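Local coordinates for transcription termination factor FttA (Methanosarcina mazei, PDB 2XR1), which probably terminates transcription genome-wide by zinc-dependent endonucleolytic cleavage of nascent RNA at the exit channel of RNA polymerase, then degrades the released RNA in the 5'-3' direction, at residues V25-V30 with R45-D50; Q251-L256 with I294-G299; R531-F536 with E573-D578. All coordinates share one frame; numbering follows the deposited sequence.

Contact 1 of 3, residues V25-V30 with R45-D50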
ATOM      1  N   VAL B  25      18.383 -33.606  36.252  1.00 46.63           N
ATOM      2  CA  VAL B  25      18.213 -33.220  34.882  1.00 45.33           C
ATOM      3  C   VAL B  25      18.899 -31.890  34.628  1.00 44.71           C
ATOM      4  O   VAL B  25      18.625 -30.897  35.309  1.00 45.90           O
ATOM      5  CB  VAL B  25      16.721 -33.172  34.536  1.00 45.82           C
ATOM      6  CG1 VAL B  25      16.492 -32.743  33.109  1.00 43.41           C
ATOM      7  CG2 VAL B  25      16.112 -34.555  34.803  1.00 48.45           C
ATOM      8  N   THR B  26      19.785 -31.872  33.637  1.00 44.26           N
ATOM      9  CA  THR B  26      20.513 -30.653  33.307  1.00 44.66           C
ATOM     10  C   THR B  26      20.354 -30.247  31.868  1.00 43.10           C
ATOM     11  O   THR B  26      20.070 -31.068  31.008  1.00 43.16           O
ATOM     12  CB  THR B  26      21.998 -30.813  33.571  1.00 47.68           C
ATOM     13  OG1 THR B  26      22.510 -31.900  32.789  1.00 48.53           O
ATOM     14  CG2 THR B  26      22.244 -31.028  35.076  1.00 49.04           C
ATOM     15  N   ILE B  27      20.525 -28.958  31.621  1.00 43.41           N
ATOM     16  CA  ILE B  27      20.645 -28.433  30.262  1.00 42.59           C
ATOM     17  C   ILE B  27      21.971 -27.707  30.157  1.00 45.63           C
ATOM     18  O   ILE B  27      22.524 -27.281  31.169  1.00 47.94           O
ATOM     19  CB  ILE B  27      19.503 -27.455  29.873  1.00 40.90           C
ATOM     20  CG1 ILE B  27      19.423 -26.283  30.868  1.00 42.64           C
ATOM     21  CG2 ILE B  27      18.213 -28.203  29.737  1.00 38.42           C
ATOM     22  CD1 ILE B  27      18.448 -25.208  30.503  1.00 41.88           C
ATOM     23  N   THR B  28      22.472 -27.596  28.932  1.00 46.94           N
ATOM     24  CA  THR B  28      23.687 -26.839  28.639  1.00 51.43           C
ATOM     25  C   THR B  28      23.313 -25.425  28.169  1.00 52.17           C
ATOM     26  O   THR B  28      23.623 -24.452  28.848  1.00 55.94           O
ATOM     27  CB  THR B  28      24.601 -27.560  27.594  1.00 53.93           C
ATOM     28  OG1 THR B  28      23.849 -27.909  26.423  1.00 51.86           O
ATOM     29  CG2 THR B  28      25.187 -28.809  28.177  1.00 53.51           C
ATOM     30  N   ASP B  29      22.651 -25.316  27.023  1.00 50.03           N
ATOM     31  CA  ASP B  29      22.316 -24.013  26.437  1.00 50.75           C
ATOM     32  C   ASP B  29      20.830 -23.916  26.122  1.00 46.26           C
ATOM     33  O   ASP B  29      20.098 -24.924  26.031  1.00 42.84           O
ATOM     34  CB  ASP B  29      23.140 -23.727  25.155  1.00 54.37           C
ATOM     35  CG  ASP B  29      24.474 -22.999  25.444  1.00 64.24           C
ATOM     36  OD1 ASP B  29      25.340 -23.590  26.125  1.00 70.97           O
ATOM     37  OD2 ASP B  29      24.660 -21.839  24.972  1.00 71.67           O
ATOM     38  N   VAL B  30      20.426 -22.660  25.954  1.00 46.65           N
ATOM     39  CA  VAL B  30      19.087 -22.268  25.581  1.00 44.21           C
ATOM     40  C   VAL B  30      19.204 -21.255  24.409  1.00 45.51           C
ATOM     41  O   VAL B  30      19.929 -20.262  24.496  1.00 49.19           O
ATOM     42  CB  VAL B  30      18.361 -21.734  26.837  1.00 45.16           C
ATOM     43  CG1 VAL B  30      17.318 -20.734  26.507  1.00 45.86           C
ATOM     44  CG2 VAL B  30      17.756 -22.877  27.595  1.00 43.05           C
ATOM     45  N   ARG B  45      18.435 -38.692  27.205  1.00 69.98           N
ATOM     46  CA  ARG B  45      17.660 -39.868  27.624  1.00 75.30           C
ATOM     47  C   ARG B  45      16.630 -39.467  28.673  1.00 71.81           C
ATOM     48  O   ARG B  45      15.498 -39.920  28.656  1.00 75.78           O
ATOM     49  CB  ARG B  45      18.579 -40.965  28.180  1.00 78.75           C
ATOM     50  N   LYS B  46      17.039 -38.573  29.562  1.00 65.73           N
ATOM     51  CA  LYS B  46      16.202 -38.132  30.666  1.00 63.12           C
ATOM     52  C   LYS B  46      14.970 -37.373  30.195  1.00 63.08           C
ATOM     53  O   LYS B  46      13.943 -37.386  30.860  1.00 65.02           O
ATOM     54  CB  LYS B  46      17.030 -37.286  31.635  1.00 57.88           C
ATOM     55  CG  LYS B  46      18.194 -38.069  32.202  1.00 58.46           C
ATOM     56  CD  LYS B  46      18.997 -37.307  33.246  1.00 54.44           C
ATOM     57  CE  LYS B  46      20.119 -38.216  33.784  1.00 55.78           C
ATOM     58  NZ  LYS B  46      20.593 -37.825  35.119  1.00 54.44           N
ATOM     59  N   PHE B  47      15.074 -36.708  29.052  1.00 61.95           N
ATOM     60  CA  PHE B  47      13.926 -36.035  28.471  1.00 62.74           C
ATOM     61  C   PHE B  47      13.091 -36.975  27.613  1.00 71.06           C
ATOM     62  O   PHE B  47      11.921 -36.686  27.322  1.00 74.53           O
ATOM     63  CB  PHE B  47      14.371 -34.869  27.617  1.00 58.73           C
ATOM     64  CG  PHE B  47      14.860 -33.684  28.394  1.00 52.60           C
ATOM     65  CD1 PHE B  47      16.145 -33.649  28.922  1.00 49.24           C
ATOM     66  CD2 PHE B  47      14.049 -32.580  28.567  1.00 50.69           C
ATOM     67  CE1 PHE B  47      16.605 -32.528  29.604  1.00 44.74           C
ATOM     68  CE2 PHE B  47      14.510 -31.472  29.269  1.00 46.34           C
ATOM     69  CZ  PHE B  47      15.789 -31.448  29.775  1.00 42.90           C
ATOM     70  N   ALA B  48      13.688 -38.077  27.164  1.00 76.13           N
ATOM     71  CA  ALA B  48      12.949 -39.096  26.414  1.00 85.82           C
ATOM     72  C   ALA B  48      12.071 -39.915  27.351  1.00 90.99           C
ATOM     73  O   ALA B  48      11.002 -40.387  26.962  1.00 99.22           O
ATOM     74  CB  ALA B  48      13.910 -40.015  25.650  1.00 90.69           C
ATOM     75  N   ASP B  49      12.536 -40.083  28.585  1.00 87.50           N
ATOM     76  CA  ASP B  49      11.819 -40.878  29.590  1.00 92.46           C
ATOM     77  C   ASP B  49      10.607 -40.127  30.165  1.00 92.20           C
ATOM     78  O   ASP B  49       9.525 -40.708  30.319  1.00100.02           O
ATOM     79  CB  ASP B  49      12.763 -41.282  30.743  1.00 89.03           C
ATOM     80  CG  ASP B  49      13.837 -42.280  30.319  1.00 92.71           C
ATOM     81  OD1 ASP B  49      13.491 -43.295  29.677  1.00102.61           O
ATOM     82  OD2 ASP B  49      15.025 -42.066  30.660  1.00 89.76           O
ATOM     83  N   ASP B  50      10.818 -38.849  30.497  1.00 84.31           N
ATOM     84  CA  ASP B  50       9.789 -38.007  31.121  1.00 84.44           C
ATOM     85  C   ASP B  50       9.376 -36.901  30.156  1.00 81.87           C
ATOM     86  O   ASP B  50      10.036 -35.847  30.080  1.00 74.29           O
ATOM     87  CB  ASP B  50      10.295 -37.401  32.460  1.00 79.11           C
ATOM     88  CG  ASP B  50       9.147 -37.037  33.440  1.00 84.75           C
ATOM     89  OD1 ASP B  50       7.950 -37.173  33.060  1.00 93.55           O
ATOM     90  OD2 ASP B  50       9.444 -36.623  34.592  1.00 83.54           O
TER
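Segment 25-30, a loop running into strand 30-33, comes nearest to helix 45-49 at its first residue, Val25 CA lying 6.8 Å from Lys46 CA. The side-chain contacts are apolar and centre on one corner of a ring. Phe47 leaves the helix with CG anti to its carbonyl carbon (chi1 -73°), and this carries the CE1-CZ side of the ring to the loop. Val25 meets that corner with one methyl: CG1, anti to the backbone N (chi1 179°), sits 3.5 Å from Phe47 CE1 and 3.6 Å from Phe47 CZ, reaching the ring obliquely. Ile27 CG2 comes to the ring tip as a second oblique neighbour, 4.1 Å from Phe47 CZ. The torsion of Ile27 (chi1 57°) sets CG1 in the crowded position between N and the carbonyl carbon and leaves CG2 anti to the carbonyl carbon. Between the two aliphatic residues, Thr26 O lies near the ring plane, at its edge, 4.0 Å from Phe47 CE1; this oxygen also accepts a hydrogen bond from Thr41 OG1. The order helix, two strands, two helices, strand is that of a type II KH domain, here the first of two. Phe47 belongs to the first of the paired helices and also touches Ile53 and Ile54 of the second, so its ring joins the loop before strand 30-33 to both. Lys46 passes alongside Val25 in an extended chain, its CD 4.3 Å from Val25 CG2. Its NZ hydrogen-bonds Gly24 O and forms a salt bridge with Glu43, whose carboxylate also takes a hydrogen bond from the hydroxyl of Thr26.

Contact 2 of 3, residues Q251-L256 with I294-G299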
ATOM      1  N   GLN B 251       3.606 -20.898  -4.753  1.00 27.76           N
ATOM      2  CA  GLN B 251       4.989 -20.982  -4.281  1.00 28.03           C
ATOM      3  C   GLN B 251       6.021 -20.717  -5.392  1.00 29.74           C
ATOM      4  O   GLN B 251       7.195 -20.440  -5.127  1.00 30.55           O
ATOM      5  CB  GLN B 251       5.262 -22.341  -3.633  1.00 27.84           C
ATOM      6  CG  GLN B 251       4.900 -23.650  -4.454  1.00 28.29           C
ATOM      7  CD  GLN B 251       5.939 -24.051  -5.501  1.00 30.45           C
ATOM      8  OE1 GLN B 251       6.983 -23.401  -5.653  1.00 33.26           O
ATOM      9  NE2 GLN B 251       5.666 -25.118  -6.234  1.00 31.90           N
ATOM     10  N   GLY B 252       5.588 -20.773  -6.638  1.00 30.07           N
ATOM     11  CA  GLY B 252       6.529 -20.789  -7.741  1.00 32.43           C
ATOM     12  C   GLY B 252       7.561 -19.677  -7.859  1.00 33.24           C
ATOM     13  O   GLY B 252       8.595 -19.872  -8.464  1.00 34.63           O
ATOM     14  N   LEU B 253       7.273 -18.501  -7.310  1.00 32.55           N
ATOM     15  CA  LEU B 253       8.220 -17.406  -7.336  1.00 33.63           C
ATOM     16  C   LEU B 253       8.822 -17.112  -5.964  1.00 32.30           C
ATOM     17  O   LEU B 253       9.590 -16.157  -5.808  1.00 33.99           O
ATOM     18  CB  LEU B 253       7.577 -16.163  -7.913  1.00 34.52           C
ATOM     19  CG  LEU B 253       7.383 -16.216  -9.446  1.00 37.00           C
ATOM     20  CD1 LEU B 253       6.645 -14.974  -9.889  1.00 37.68           C
ATOM     21  CD2 LEU B 253       8.674 -16.338 -10.166  1.00 38.72           C
ATOM     22  N   VAL B 254       8.586 -17.974  -4.992  1.00 29.81           N
ATOM     23  CA  VAL B 254       9.251 -17.800  -3.731  1.00 29.01           C
ATOM     24  C   VAL B 254      10.775 -17.768  -3.895  1.00 32.04           C
ATOM     25  O   VAL B 254      11.434 -16.996  -3.214  1.00 33.69           O
ATOM     26  CB  VAL B 254       8.845 -18.850  -2.709  1.00 27.44           C
ATOM     27  CG1 VAL B 254       9.816 -18.836  -1.453  1.00 24.77           C
ATOM     28  CG2 VAL B 254       7.396 -18.618  -2.320  1.00 23.72           C
ATOM     29  N   PRO B 255      11.344 -18.577  -4.795  1.00 33.41           N
ATOM     30  CA  PRO B 255      12.761 -18.427  -4.950  1.00 36.05           C
ATOM     31  C   PRO B 255      13.179 -17.095  -5.557  1.00 38.39           C
ATOM     32  O   PRO B 255      14.324 -16.698  -5.365  1.00 41.49           O
ATOM     33  CB  PRO B 255      13.152 -19.601  -5.872  1.00 37.37           C
ATOM     34  CG  PRO B 255      12.154 -20.611  -5.615  1.00 35.50           C
ATOM     35  CD  PRO B 255      10.859 -19.812  -5.416  1.00 33.60           C
ATOM     36  N   LEU B 256      12.306 -16.409  -6.288  1.00 38.01           N
ATOM     37  CA  LEU B 256      12.667 -15.106  -6.849  1.00 39.96           C
ATOM     38  C   LEU B 256      12.872 -14.101  -5.714  1.00 40.18           C
ATOM     39  O   LEU B 256      13.711 -13.214  -5.798  1.00 40.78           O
ATOM     40  CB  LEU B 256      11.552 -14.613  -7.776  1.00 39.84           C
ATOM     41  CG  LEU B 256      11.788 -13.389  -8.658  1.00 41.08           C
ATOM     42  CD1 LEU B 256      13.001 -13.549  -9.522  1.00 42.48           C
ATOM     43  CD2 LEU B 256      10.602 -13.172  -9.498  1.00 37.33           C
ATOM     44  N   ILE B 294      13.378 -18.173 -17.752  1.00 63.22           N
ATOM     45  CA  ILE B 294      13.736 -18.937 -16.560  1.00 60.00           C
ATOM     46  C   ILE B 294      13.887 -17.881 -15.491  1.00 57.70           C
ATOM     47  O   ILE B 294      14.803 -17.091 -15.558  1.00 59.30           O
ATOM     48  CB  ILE B 294      15.129 -19.674 -16.784  1.00 62.71           C
ATOM     49  CG1 ILE B 294      15.137 -20.407 -18.142  1.00 66.02           C
ATOM     50  CG2 ILE B 294      15.470 -20.635 -15.646  1.00 59.87           C
ATOM     51  CD1 ILE B 294      16.382 -21.250 -18.435  1.00 68.73           C
ATOM     52  N   PRO B 295      12.978 -17.832 -14.507  1.00 54.27           N
ATOM     53  CA  PRO B 295      13.023 -16.691 -13.564  1.00 52.89           C
ATOM     54  C   PRO B 295      14.172 -16.745 -12.541  1.00 52.62           C
ATOM     55  O   PRO B 295      14.732 -15.708 -12.213  1.00 53.40           O
ATOM     56  CB  PRO B 295      11.648 -16.729 -12.885  1.00 49.56           C
ATOM     57  CG  PRO B 295      11.172 -18.101 -13.040  1.00 49.16           C
ATOM     58  CD  PRO B 295      11.859 -18.738 -14.225  1.00 51.84           C
ATOM     59  N   TYR B 296      14.526 -17.942 -12.083  1.00 51.77           N
ATOM     60  CA  TYR B 296      15.671 -18.137 -11.193  1.00 51.99           C
ATOM     61  C   TYR B 296      16.418 -19.422 -11.525  1.00 53.44           C
ATOM     62  O   TYR B 296      15.895 -20.267 -12.248  1.00 53.63           O
ATOM     63  CB  TYR B 296      15.215 -18.177  -9.740  1.00 48.79           C
ATOM     64  CG  TYR B 296      14.003 -19.060  -9.524  1.00 46.26           C
ATOM     65  CD1 TYR B 296      14.124 -20.440  -9.404  1.00 43.79           C
ATOM     66  CD2 TYR B 296      12.736 -18.512  -9.471  1.00 43.97           C
ATOM     67  CE1 TYR B 296      13.025 -21.225  -9.237  1.00 41.18           C
ATOM     68  CE2 TYR B 296      11.643 -19.294  -9.278  1.00 41.19           C
ATOM     69  CZ  TYR B 296      11.785 -20.649  -9.173  1.00 40.13           C
ATOM     70  OH  TYR B 296      10.677 -21.445  -8.999  1.00 38.43           O
ATOM     71  N   GLU B 297      17.645 -19.557 -11.015  1.00 54.64           N
ATOM     72  CA  GLU B 297      18.421 -20.802 -11.180  1.00 56.12           C
ATOM     73  C   GLU B 297      18.203 -21.786  -9.995  1.00 53.05           C
ATOM     74  O   GLU B 297      17.633 -21.405  -8.969  1.00 49.93           O
ATOM     75  CB  GLU B 297      19.895 -20.473 -11.378  1.00 59.39           C
ATOM     76  N   SER B 298      18.639 -23.036 -10.157  1.00 53.58           N
ATOM     77  CA  SER B 298      18.394 -24.088  -9.167  1.00 51.59           C
ATOM     78  C   SER B 298      19.016 -23.775  -7.820  1.00 50.69           C
ATOM     79  O   SER B 298      18.479 -24.166  -6.778  1.00 48.58           O
ATOM     80  CB  SER B 298      18.833 -25.493  -9.649  1.00 53.68           C
ATOM     81  OG  SER B 298      20.220 -25.575  -9.973  1.00 56.74           O
ATOM     82  N   GLY B 299      20.104 -23.021  -7.828  1.00 52.55           N
ATOM     83  CA  GLY B 299      20.690 -22.515  -6.590  1.00 52.09           C
ATOM     84  C   GLY B 299      19.739 -21.747  -5.678  1.00 49.11           C
ATOM     85  O   GLY B 299      19.907 -21.742  -4.463  1.00 47.93           O
TER
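The phenol ring of Tyr296 carries Pro255 over one face and Gly252 O in plane at its edge, with Leu253 CD2 a second edge neighbour. Pro255 CB stands 3.5 Å from the Tyr296 ring centroid and only 1° off the ring normal, a centred CH-pi contact; Pro255 CG reaches 3.6 Å from Tyr296 CZ. This is the metallo-beta-lactamase fold just beyond its His-x-His-x-Asp-His motif: zinc ligands Asp249 and His250 immediately precede 251-256, and about 11 Å separate the side-chain position of Gly252 from a bound zinc ion. The turn from Gln251 to Val254 is type I, and it presents Gly252 O to the phenol. Tyr296 OH donates a hydrogen bond to Gly252 O at 2.7 Å, in the carbonyl plane, with a C=O...donor angle of 149°. CG of Tyr296 holds the crowded position between N and carbonyl carbon (chi1 46°), which sends the ring across to Pro255. Ile284 and Val301 also touch Tyr296, tying it to helices 270-290 and 299-306. The Leu253 side chain crosses Pro295 at about a right angle, its CD2 4.0 Å from Pro295 CB. Leu256 CD1 lies 3.9 Å from Pro295 O, the oxygen that accepts a hydrogen bond from Lys259 NZ.

Contact 3 of 3, residues R531-F536 with E573-D578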
ATOM      1  N   ARG B 531     -11.683 -41.427 -32.493  1.00 74.64           N
ATOM      2  CA  ARG B 531     -11.872 -42.541 -31.578  1.00 72.76           C
ATOM      3  C   ARG B 531     -11.398 -42.153 -30.176  1.00 67.63           C
ATOM      4  O   ARG B 531     -11.974 -42.595 -29.185  1.00 65.33           O
ATOM      5  CB  ARG B 531     -11.126 -43.799 -32.121  1.00 75.91           C
ATOM      6  N   ASN B 532     -10.378 -41.295 -30.107  1.00 66.25           N
ATOM      7  CA  ASN B 532      -9.786 -40.861 -28.843  1.00 62.15           C
ATOM      8  C   ASN B 532     -10.624 -39.847 -28.086  1.00 59.62           C
ATOM      9  O   ASN B 532     -11.610 -39.324 -28.614  1.00 61.60           O
ATOM     10  CB  ASN B 532      -8.423 -40.237 -29.102  1.00 62.61           C
ATOM     11  CG  ASN B 532      -7.428 -41.226 -29.641  1.00 64.99           C
ATOM     12  OD1 ASN B 532      -7.456 -42.406 -29.290  1.00 63.98           O
ATOM     13  ND2 ASN B 532      -6.532 -40.749 -30.497  1.00 67.48           N
ATOM     14  N   THR B 533     -10.218 -39.556 -26.847  1.00 56.03           N
ATOM     15  CA  THR B 533     -10.912 -38.605 -26.001  1.00 52.96           C
ATOM     16  C   THR B 533      -9.977 -37.768 -25.138  1.00 50.63           C
ATOM     17  O   THR B 533      -8.946 -38.248 -24.664  1.00 50.05           O
ATOM     18  CB  THR B 533     -11.867 -39.325 -25.070  1.00 51.52           C
ATOM     19  OG1 THR B 533     -12.753 -40.139 -25.846  1.00 54.20           O
ATOM     20  CG2 THR B 533     -12.695 -38.315 -24.267  1.00 49.87           C
ATOM     21  N   LEU B 534     -10.358 -36.509 -24.922  1.00 49.29           N
ATOM     22  CA  LEU B 534      -9.577 -35.615 -24.105  1.00 47.45           C
ATOM     23  C   LEU B 534     -10.410 -35.226 -22.895  1.00 44.82           C
ATOM     24  O   LEU B 534     -11.428 -34.557 -23.059  1.00 45.16           O
ATOM     25  CB  LEU B 534      -9.199 -34.369 -24.917  1.00 49.07           C
ATOM     26  CG  LEU B 534      -8.369 -33.306 -24.184  1.00 47.29           C
ATOM     27  CD1 LEU B 534      -6.977 -33.842 -23.977  1.00 46.89           C
ATOM     28  CD2 LEU B 534      -8.375 -31.992 -24.973  1.00 47.76           C
ATOM     29  N   VAL B 535      -9.975 -35.610 -21.690  1.00 42.65           N
ATOM     30  CA  VAL B 535     -10.829 -35.505 -20.507  1.00 40.64           C
ATOM     31  C   VAL B 535     -10.399 -34.365 -19.615  1.00 38.98           C
ATOM     32  O   VAL B 535      -9.338 -34.415 -19.024  1.00 39.18           O
ATOM     33  CB  VAL B 535     -10.789 -36.822 -19.704  1.00 40.10           C
ATOM     34  CG1 VAL B 535     -11.843 -36.832 -18.592  1.00 38.87           C
ATOM     35  CG2 VAL B 535     -11.006 -38.020 -20.654  1.00 42.08           C
ATOM     36  N   PHE B 536     -11.211 -33.333 -19.513  1.00 38.48           N
ATOM     37  CA  PHE B 536     -10.946 -32.263 -18.554  1.00 37.53           C
ATOM     38  C   PHE B 536     -11.584 -32.550 -17.196  1.00 35.92           C
ATOM     39  O   PHE B 536     -12.793 -32.647 -17.101  1.00 36.36           O
ATOM     40  CB  PHE B 536     -11.478 -30.932 -19.072  1.00 38.53           C
ATOM     41  CG  PHE B 536     -10.701 -30.379 -20.218  1.00 40.83           C
ATOM     42  CD1 PHE B 536      -9.403 -29.954 -20.048  1.00 40.67           C
ATOM     43  CD2 PHE B 536     -11.274 -30.261 -21.478  1.00 43.28           C
ATOM     44  CE1 PHE B 536      -8.681 -29.444 -21.105  1.00 42.40           C
ATOM     45  CE2 PHE B 536     -10.553 -29.730 -22.533  1.00 44.09           C
ATOM     46  CZ  PHE B 536      -9.261 -29.324 -22.339  1.00 44.05           C
ATOM     47  N   GLU B 573     -12.759 -36.425 -29.478  1.00 68.16           N
ATOM     48  CA  GLU B 573     -13.810 -36.161 -28.493  1.00 65.60           C
ATOM     49  C   GLU B 573     -13.279 -35.396 -27.285  1.00 61.74           C
ATOM     50  O   GLU B 573     -12.160 -35.632 -26.829  1.00 61.25           O
ATOM     51  CB  GLU B 573     -14.425 -37.489 -28.025  1.00 66.17           C
ATOM     52  CG  GLU B 573     -15.646 -37.370 -27.093  1.00 65.81           C
ATOM     53  CD  GLU B 573     -16.283 -38.732 -26.788  1.00 68.52           C
ATOM     54  OE1 GLU B 573     -16.858 -39.360 -27.720  1.00 70.76           O
ATOM     55  OE2 GLU B 573     -16.199 -39.177 -25.608  1.00 69.28           O
ATOM     56  N   VAL B 574     -14.097 -34.481 -26.781  1.00 59.09           N
ATOM     57  CA  VAL B 574     -13.784 -33.681 -25.604  1.00 55.40           C
ATOM     58  C   VAL B 574     -14.881 -33.886 -24.572  1.00 53.44           C
ATOM     59  O   VAL B 574     -16.043 -33.673 -24.860  1.00 53.77           O
ATOM     60  CB  VAL B 574     -13.725 -32.197 -25.985  1.00 55.10           C
ATOM     61  CG1 VAL B 574     -13.610 -31.316 -24.755  1.00 52.68           C
ATOM     62  CG2 VAL B 574     -12.582 -31.966 -26.922  1.00 55.79           C
ATOM     63  N   GLN B 575     -14.535 -34.342 -23.379  1.00 51.28           N
ATOM     64  CA  GLN B 575     -15.522 -34.439 -22.315  1.00 50.09           C
ATOM     65  C   GLN B 575     -15.023 -33.679 -21.120  1.00 47.49           C
ATOM     66  O   GLN B 575     -13.823 -33.590 -20.897  1.00 47.17           O
ATOM     67  CB  GLN B 575     -15.841 -35.884 -21.963  1.00 50.68           C
ATOM     68  CG  GLN B 575     -16.650 -36.633 -23.060  1.00 54.64           C
ATOM     69  CD  GLN B 575     -18.143 -36.777 -22.775  1.00 55.17           C
ATOM     70  OE1 GLN B 575     -18.650 -36.316 -21.755  1.00 56.64           O
ATOM     71  NE2 GLN B 575     -18.843 -37.455 -23.665  1.00 57.97           N
ATOM     72  N   VAL B 576     -15.945 -33.092 -20.372  1.00 46.27           N
ATOM     73  CA  VAL B 576     -15.607 -32.322 -19.195  1.00 44.21           C
ATOM     74  C   VAL B 576     -16.228 -33.027 -17.996  1.00 43.67           C
ATOM     75  O   VAL B 576     -17.443 -33.190 -17.929  1.00 44.91           O
ATOM     76  CB  VAL B 576     -16.160 -30.880 -19.322  1.00 43.73           C
ATOM     77  CG1 VAL B 576     -15.851 -30.091 -18.086  1.00 41.47           C
ATOM     78  CG2 VAL B 576     -15.575 -30.184 -20.549  1.00 43.54           C
ATOM     79  N   VAL B 577     -15.402 -33.482 -17.067  1.00 42.74           N
ATOM     80  CA  VAL B 577     -15.888 -34.151 -15.863  1.00 42.14           C
ATOM     81  C   VAL B 577     -15.297 -33.377 -14.712  1.00 40.96           C
ATOM     82  O   VAL B 577     -14.277 -33.744 -14.136  1.00 40.43           O
ATOM     83  CB  VAL B 577     -15.458 -35.617 -15.825  1.00 42.78           C
ATOM     84  CG1 VAL B 577     -16.039 -36.317 -14.616  1.00 41.46           C
ATOM     85  CG2 VAL B 577     -15.862 -36.309 -17.117  1.00 44.35           C
ATOM     86  N   ASP B 578     -15.923 -32.264 -14.396  1.00 41.38           N
ATOM     87  CA  ASP B 578     -15.305 -31.284 -13.522  1.00 40.59           C
ATOM     88  C   ASP B 578     -15.617 -31.729 -12.108  1.00 39.85           C
ATOM     89  O   ASP B 578     -16.460 -31.141 -11.434  1.00 40.10           O
ATOM     90  CB  ASP B 578     -15.859 -29.878 -13.824  1.00 40.56           C
ATOM     91  CG  ASP B 578     -15.066 -28.747 -13.155  1.00 41.77           C
ATOM     92  OD1 ASP B 578     -14.058 -29.007 -12.474  1.00 41.65           O
ATOM     93  OD2 ASP B 578     -15.450 -27.553 -13.343  1.00 47.29           O
TER
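On the face bearing Leu534 and Phe536, the ring of Phe536 is the large bump, and the step between Val574 and Val576 on the adjacent strand receives its CD2-CE2 edge. Val574 CG1 meets that edge near the ring plane, 4.1 Å from Phe536 CE2, while Val576 CG2 approaches obliquely, 4.4 Å from Phe536 CD2. On the face bearing Thr533 and Val535, Thr533 and Glu573 lie side by side, pointing the same way, with Thr533 CG2 3.8 Å from Glu573 OE2. Glu573 OE1 forms a salt bridge with Arg410, and Thr533 OG1 hydrogen-bonds Thr407 OG1. Farther along, Val535 CG1 abuts Val577 CG2 at 4.3 Å. The strands run parallel at 19°, in register from Thr533-Glu573 to Phe536-Val576. Their hydrogen bonds alternate in direction, weak from Glu573 N to Asn532 O, firmer from Val577 N to Phe536 O (2.7 Å). Strand 573-576 is outermost within this chain in the six-stranded parallel sheet of the beta-CASP region, with 533-536 held between it and strand 414-417. Helix 393-409 packs against Thr533, Val535 and Gln575, and helix 545-550 packs against Leu534, Phe536 and Val576 on the other face.

Overall arrangement
Along the chain the three contacts follow in series, each closing before the next opens, and each belongs to a different part of the protein. Contact 1 sits in the first KH domain, contact 2 in the metallo-beta-lactamase region, and contact 3 at the edge of the beta-CASP sheet. None touches another. Centre to centre, about 41 Å separate the first from the second, about 34 Å the second from the third, and about 60 Å the first from the third, which fall on opposite sides of the chain's centre. Contacts 2 and 3 lie in the two domains that flank the zinc site, with Gly252 about 11 Å and the Asp578 side chain about 13 Å from a zinc ion, whereas contact 1 lies in a distant, probably RNA-binding part.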